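PDB 1YAR: proteasome activator protein PA26 from Trypanosoma brucei, which probably docks as a heptameric ring on the end of the 20S proteasome and opens its gated entrance to substrates, as other 11S activators do. Local coordinates for residues I100-H105 against A114-V119; E107-G112 against Q227-S232. All blocks are in the same frame, centred on the assembly; numbering follows the deposited sequence.

Interaction 1: I100-H105 against A114-V119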
loop_
_atom_site.group_PDB
_atom_site.type_symbol
_atom_site.label_atom_id
_atom_site.label_comp_id
_atom_site.label_asym_id
_atom_site.label_seq_id
_atom_site.Cartn_x
_atom_site.Cartn_y
_atom_site.Cartn_z
ATOM N N ILE O 100 0.055 97.691 8.897
ATOM C CA ILE O 100 -0.073 97.595 7.441
ATOM C C ILE O 100 0.490 96.281 6.878
ATOM O O ILE O 100 0.502 96.093 5.656
ATOM C CB ILE O 100 0.571 98.848 6.715
ATOM C CG1 ILE O 100 2.097 98.847 6.884
ATOM C CG2 ILE O 100 -0.033 100.130 7.263
ATOM C CD1 ILE O 100 2.822 100.078 6.228
ATOM N N ARG O 101 0.988 95.396 7.747
ATOM C CA ARG O 101 1.395 94.045 7.313
ATOM C C ARG O 101 0.597 92.909 7.970
ATOM O O ARG O 101 0.954 91.732 7.856
ATOM C CB ARG O 101 2.892 93.839 7.526
ATOM C CG ARG O 101 3.757 94.758 6.682
ATOM C CD ARG O 101 5.230 94.744 7.056
ATOM N NE ARG O 101 6.028 95.500 6.078
ATOM C CZ ARG O 101 6.186 96.823 6.059
ATOM N NH1 ARG O 101 5.614 97.603 6.981
ATOM N NH2 ARG O 101 6.936 97.375 5.099
ATOM N N ILE O 102 -0.489 93.250 8.651
ATOM C CA ILE O 102 -1.406 92.211 9.145
ATOM C C ILE O 102 -2.019 91.602 7.900
ATOM O O ILE O 102 -2.548 92.335 7.077
ATOM C CB ILE O 102 -2.474 92.810 10.086
ATOM C CG1 ILE O 102 -1.816 93.265 11.394
ATOM C CG2 ILE O 102 -3.600 91.777 10.368
ATOM C CD1 ILE O 102 -2.711 94.203 12.233
ATOM N N PRO O 103 -1.892 90.281 7.720
ATOM C CA PRO O 103 -2.268 89.660 6.443
ATOM C C PRO O 103 -3.749 89.364 6.307
ATOM O O PRO O 103 -4.527 89.618 7.244
ATOM C CB PRO O 103 -1.461 88.352 6.442
ATOM C CG PRO O 103 -1.355 87.975 7.912
ATOM C CD PRO O 103 -1.307 89.309 8.666
ATOM N N GLU O 104 -4.124 88.820 5.146
ATOM C CA GLU O 104 -5.487 88.382 4.862
ATOM C C GLU O 104 -6.050 87.622 6.072
ATOM O O GLU O 104 -5.386 86.745 6.602
ATOM C CB GLU O 104 -5.480 87.442 3.650
ATOM C CG GLU O 104 -6.844 87.028 3.144
ATOM C CD GLU O 104 -6.776 85.823 2.203
ATOM O OE1 GLU O 104 -5.940 85.825 1.286
ATOM O OE2 GLU O 104 -7.552 84.858 2.403
ATOM N N HIS O 105 -7.264 87.969 6.482
ATOM C CA HIS O 105 -7.899 87.348 7.633
ATOM C C HIS O 105 -8.237 85.883 7.350
ATOM O O HIS O 105 -8.952 85.573 6.406
ATOM C CB HIS O 105 -9.170 88.101 7.994
ATOM C CG HIS O 105 -9.842 87.579 9.222
ATOM N ND1 HIS O 105 -9.699 88.172 10.459
ATOM C CD2 HIS O 105 -10.659 86.512 9.402
ATOM C CE1 HIS O 105 -10.408 87.491 11.348
ATOM N NE2 HIS O 105 -10.989 86.477 10.734
ATOM N N ALA O 114 -0.539 86.268 15.495
ATOM C CA ALA O 114 -0.579 86.357 16.959
ATOM C C ALA O 114 0.587 87.187 17.523
ATOM O O ALA O 114 0.406 87.958 18.477
ATOM C CB ALA O 114 -0.598 84.948 17.569
ATOM N N VAL O 115 1.775 87.050 16.926
ATOM C CA VAL O 115 2.949 87.856 17.318
ATOM C C VAL O 115 2.674 89.341 17.028
ATOM O O VAL O 115 2.925 90.200 17.878
ATOM C CB VAL O 115 4.234 87.405 16.581
ATOM C CG1 VAL O 115 5.435 88.245 16.990
ATOM C CG2 VAL O 115 4.536 85.921 16.849
ATOM N N GLN O 116 2.143 89.642 15.840
ATOM C CA GLN O 116 1.771 91.009 15.491
ATOM C C GLN O 116 0.785 91.634 16.488
ATOM O O GLN O 116 1.006 92.762 16.963
ATOM C CB GLN O 116 1.184 91.043 14.090
ATOM C CG GLN O 116 2.180 90.689 13.008
ATOM C CD GLN O 116 1.548 90.767 11.649
ATOM O OE1 GLN O 116 0.416 90.287 11.458
ATOM N NE2 GLN O 116 2.234 91.424 10.705
ATOM N N HIS O 117 -0.295 90.906 16.809
ATOM C CA HIS O 117 -1.267 91.385 17.798
ATOM C C HIS O 117 -0.654 91.537 19.216
ATOM O O HIS O 117 -0.967 92.492 19.935
ATOM C CB HIS O 117 -2.540 90.513 17.803
ATOM C CG HIS O 117 -3.364 90.637 16.554
ATOM N ND1 HIS O 117 -3.812 91.850 16.076
ATOM C CD2 HIS O 117 -3.855 89.697 15.711
ATOM C CE1 HIS O 117 -4.515 91.654 14.971
ATOM N NE2 HIS O 117 -4.559 90.357 14.728
ATOM N N ALA O 118 0.235 90.626 19.610
ATOM C CA ALA O 118 0.886 90.734 20.917
ATOM C C ALA O 118 1.780 91.979 21.031
ATOM O O ALA O 118 1.746 92.694 22.050
ATOM C CB ALA O 118 1.670 89.481 21.235
ATOM N N VAL O 119 2.560 92.266 19.989
ATOM C CA VAL O 119 3.415 93.482 20.039
ATOM C C VAL O 119 2.572 94.771 19.911
ATOM O O VAL O 119 2.828 95.768 20.606
ATOM C CB VAL O 119 4.605 93.413 19.046
ATOM C CG1 VAL O 119 5.438 94.713 19.100
ATOM C CG2 VAL O 119 5.490 92.203 19.352
#
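Q116 carries this contact, reaching from helix 111-130 across to the loop that precedes the helix. At CB the chain leaves with CG anti to the carbonyl carbon (chi1 -66°), and it runs on fully extended, so the amide is delivered right against the backbone at R101-P103. Q116 CD lies 4.1 Å from I102 CA. The oxygen settles among carbon atoms: P103 CD meets Q116 OE1 tip to tip at 3.4 Å, and I102 CG1, crossing obliquely, is 3.7 Å from Q116 OE1. This oxygen is buried without any polar partner. Q116 NE2 donates to R101 O at 3.1 Å in an almost straight bond (178° at the hydrogen), with the acceptor lying in the amide plane. The carbonyl, however, is met nearly broadside: the C=O...N angle is 97°, and the donor sits above the carbonyl plane.

The fold here is the helical bundle of PA28-type activators, and the loop spans helices 71-99 and 111-130. NE2 also donates to L225 O of helix 183-226, a second main-chain carbonyl. Beside the amide, I102 CD1 approaches H117 CE1 at 4.2 Å, the two side chains crossing at about a right angle. I102 O is bonded by N216 ND2 of a neighbouring subunit.

Interaction 2: E107-G112 against Q227-S232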
loop_
_atom_site.group_PDB
_atom_site.type_symbol
_atom_site.label_atom_id
_atom_site.label_comp_id
_atom_site.label_asym_id
_atom_site.label_seq_id
_atom_site.Cartn_x
_atom_site.Cartn_y
_atom_site.Cartn_z
ATOM N N GLU O 107 -8.780 81.702 9.339
ATOM C CA GLU O 107 -8.951 80.893 10.555
ATOM C C GLU O 107 -7.798 79.903 10.772
ATOM O O GLU O 107 -7.941 78.961 11.550
ATOM C CB GLU O 107 -10.296 80.137 10.529
ATOM C CG GLU O 107 -11.525 81.025 10.335
ATOM C CD GLU O 107 -11.582 82.178 11.315
ATOM O OE1 GLU O 107 -11.411 81.932 12.534
ATOM O OE2 GLU O 107 -11.787 83.336 10.867
ATOM N N GLU O 108 -6.664 80.119 10.106
ATOM C CA GLU O 108 -5.499 79.222 10.206
ATOM C C GLU O 108 -4.242 80.009 9.844
ATOM O O GLU O 108 -4.366 81.120 9.325
ATOM C CB GLU O 108 -5.640 78.062 9.220
ATOM C CG GLU O 108 -5.600 78.486 7.765
ATOM C CD GLU O 108 -5.971 77.368 6.821
ATOM O OE1 GLU O 108 -5.062 76.676 6.323
ATOM O OE2 GLU O 108 -7.181 77.183 6.588
ATOM N N ASP O 109 -3.055 79.440 10.109
ATOM C CA ASP O 109 -1.773 80.039 9.708
ATOM C C ASP O 109 -1.620 81.434 10.364
ATOM O O ASP O 109 -1.192 82.422 9.732
ATOM C CB ASP O 109 -1.700 80.114 8.175
ATOM C CG ASP O 109 -0.303 80.423 7.649
ATOM O OD1 ASP O 109 0.684 80.433 8.429
ATOM O OD2 ASP O 109 -0.115 80.667 6.434
ATOM N N ASN O 110 -1.984 81.484 11.646
ATOM C CA ASN O 110 -2.018 82.712 12.434
ATOM C C ASN O 110 -0.978 82.810 13.543
ATOM O O ASN O 110 -1.102 83.659 14.416
ATOM C CB ASN O 110 -3.402 82.872 13.058
ATOM C CG ASN O 110 -4.435 83.314 12.050
ATOM O OD1 ASN O 110 -4.123 84.065 11.119
ATOM N ND2 ASN O 110 -5.679 82.866 12.230
ATOM N N LEU O 111 0.036 81.951 13.530
ATOM C CA LEU O 111 1.070 82.035 14.571
ATOM C C LEU O 111 1.839 83.364 14.503
ATOM O O LEU O 111 2.143 83.963 15.546
ATOM C CB LEU O 111 2.052 80.872 14.469
ATOM C CG LEU O 111 1.458 79.458 14.516
ATOM C CD1 LEU O 111 2.541 78.449 14.184
ATOM C CD2 LEU O 111 0.823 79.193 15.869
ATOM N N GLY O 112 2.148 83.807 13.277
ATOM C CA GLY O 112 2.798 85.108 13.053
ATOM C C GLY O 112 1.863 86.256 13.360
ATOM O O GLY O 112 2.283 87.250 13.953
ATOM N N GLN O 227 6.928 89.657 8.323
ATOM C CA GLN O 227 6.493 88.553 7.504
ATOM C C GLN O 227 5.815 87.481 8.365
ATOM O O GLN O 227 6.449 86.484 8.716
ATOM C CB GLN O 227 7.692 87.937 6.769
ATOM C CG GLN O 227 8.405 88.883 5.811
ATOM C CD GLN O 227 7.540 89.282 4.609
ATOM O OE1 GLN O 227 6.544 88.611 4.290
ATOM N NE2 GLN O 227 7.931 90.376 3.930
ATOM N N PRO O 228 4.549 87.701 8.732
ATOM C CA PRO O 228 3.861 86.794 9.656
ATOM C C PRO O 228 3.560 85.401 9.060
ATOM O O PRO O 228 3.310 84.452 9.811
ATOM C CB PRO O 228 2.568 87.549 9.982
ATOM C CG PRO O 228 2.322 88.448 8.777
ATOM C CD PRO O 228 3.707 88.854 8.348
ATOM N N ARG O 229 3.579 85.295 7.729
ATOM C CA ARG O 229 3.347 84.019 7.053
ATOM C C ARG O 229 4.475 83.732 6.070
ATOM O O ARG O 229 4.960 84.634 5.390
ATOM C CB ARG O 229 2.008 84.011 6.313
ATOM C CG ARG O 229 0.781 84.126 7.219
ATOM C CD ARG O 229 -0.540 84.085 6.484
ATOM N NE ARG O 229 -1.659 84.093 7.434
ATOM C CZ ARG O 229 -2.817 84.707 7.251
ATOM N NH1 ARG O 229 -3.076 85.385 6.128
ATOM N NH2 ARG O 229 -3.738 84.647 8.199
ATOM N N THR O 230 4.889 82.476 6.001
ATOM C CA THR O 230 6.027 82.110 5.162
ATOM C C THR O 230 5.609 80.976 4.256
ATOM O O THR O 230 5.193 79.912 4.738
ATOM C CB THR O 230 7.262 81.703 6.015
ATOM O OG1 THR O 230 6.860 80.813 7.067
ATOM C CG2 THR O 230 7.825 82.894 6.767
ATOM N N GLY O 231 5.716 81.218 2.947
ATOM C CA GLY O 231 5.307 80.246 1.922
ATOM C C GLY O 231 6.312 79.129 1.681
ATOM O O GLY O 231 7.529 79.329 1.798
ATOM N N SER O 232 5.792 77.950 1.344
ATOM C CA SER O 232 6.609 76.786 0.964
ATOM C C SER O 232 5.704 75.622 0.550
ATOM O O SER O 232 5.991 74.458 0.870
ATOM C CB SER O 232 7.570 76.362 2.100
ATOM O OG SER O 232 6.871 75.947 3.269
HETATM O O HOH W 1 0.807 83.847 10.820
HETATM O O HOH W 2 3.439 80.641 7.846
HETATM O O HOH W 3 2.039 80.254 4.961
#
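The carboxylate of E108 bonds to the chain of another protein, where a polar side chain and a backbone group hold its two oxygens. D109 follows with its backbone in the left-handed helical region, and its carbonyl and carboxylate both come up to R229. The arginine chain, extended from CG to NE, crosses the aspartate obliquely. R229 NE donates to D109 O at 2.9 Å, close to straight (171° at the hydrogen), with the oxygen in the guanidinium plane; NH1 of the same group is bonded to E104 O in the same loop. The carboxylate instead lies over the aliphatic part: D109 OD2 is 3.4 Å from R229 CD. The 3.9 Å separation of D109 OD2 from R229 NE makes a long salt bridge of charge alone, as the oxygen stands well out of the guanidinium plane. A basic side chain of the other protein also pairs with OD2, and water 2 and water 3 link OD1 to T230 N and OD2 to T230 O.

Residues 107-110 belong to the loop before helix 111-130; in the 11S activators the corresponding activation loop touches the proteasome and triggers gate opening, consistent with the partners of E108 and D109 in another protein's chain.

N110 sits at the N-cap position, yet its side chain makes no capping bond. It lies alongside the arginine: N110 OD1 takes a bent bond (141°) from R229 NH2 at 3.0 Å, at the guanidinium edge, while ND2 donates back to K106 O.

At G112, with no side chain in the way, G112 CA closes to 3.3 Å from P228 O as a CA-H...O contact, and P228 CB packs 3.7 Å from G112 C. Water 1 donates to D109 O and P228 O and accepts a weak bond from G112 N.

Centred about 10 Å apart, interactions 1 and 2 draw on the same loop and the same helix, 111-130, and their segments alternate along the chain. R229 joins them directly: besides its two acceptors in 107-112, R229 sends NH1 to E104 O at 2.7 Å, so three oxygens of one loop accept bonds from a single guanidinium. P103 CB packs on R229 NH1 at 3.4 Å. P228 is the second bridge, P228 CG lying 3.5 Å from Q116 NE2 and 3.7 Å from R101 O. Interaction 2 borders on the other protein, probably the proteasome, and interaction 1 on a neighbouring activator subunit.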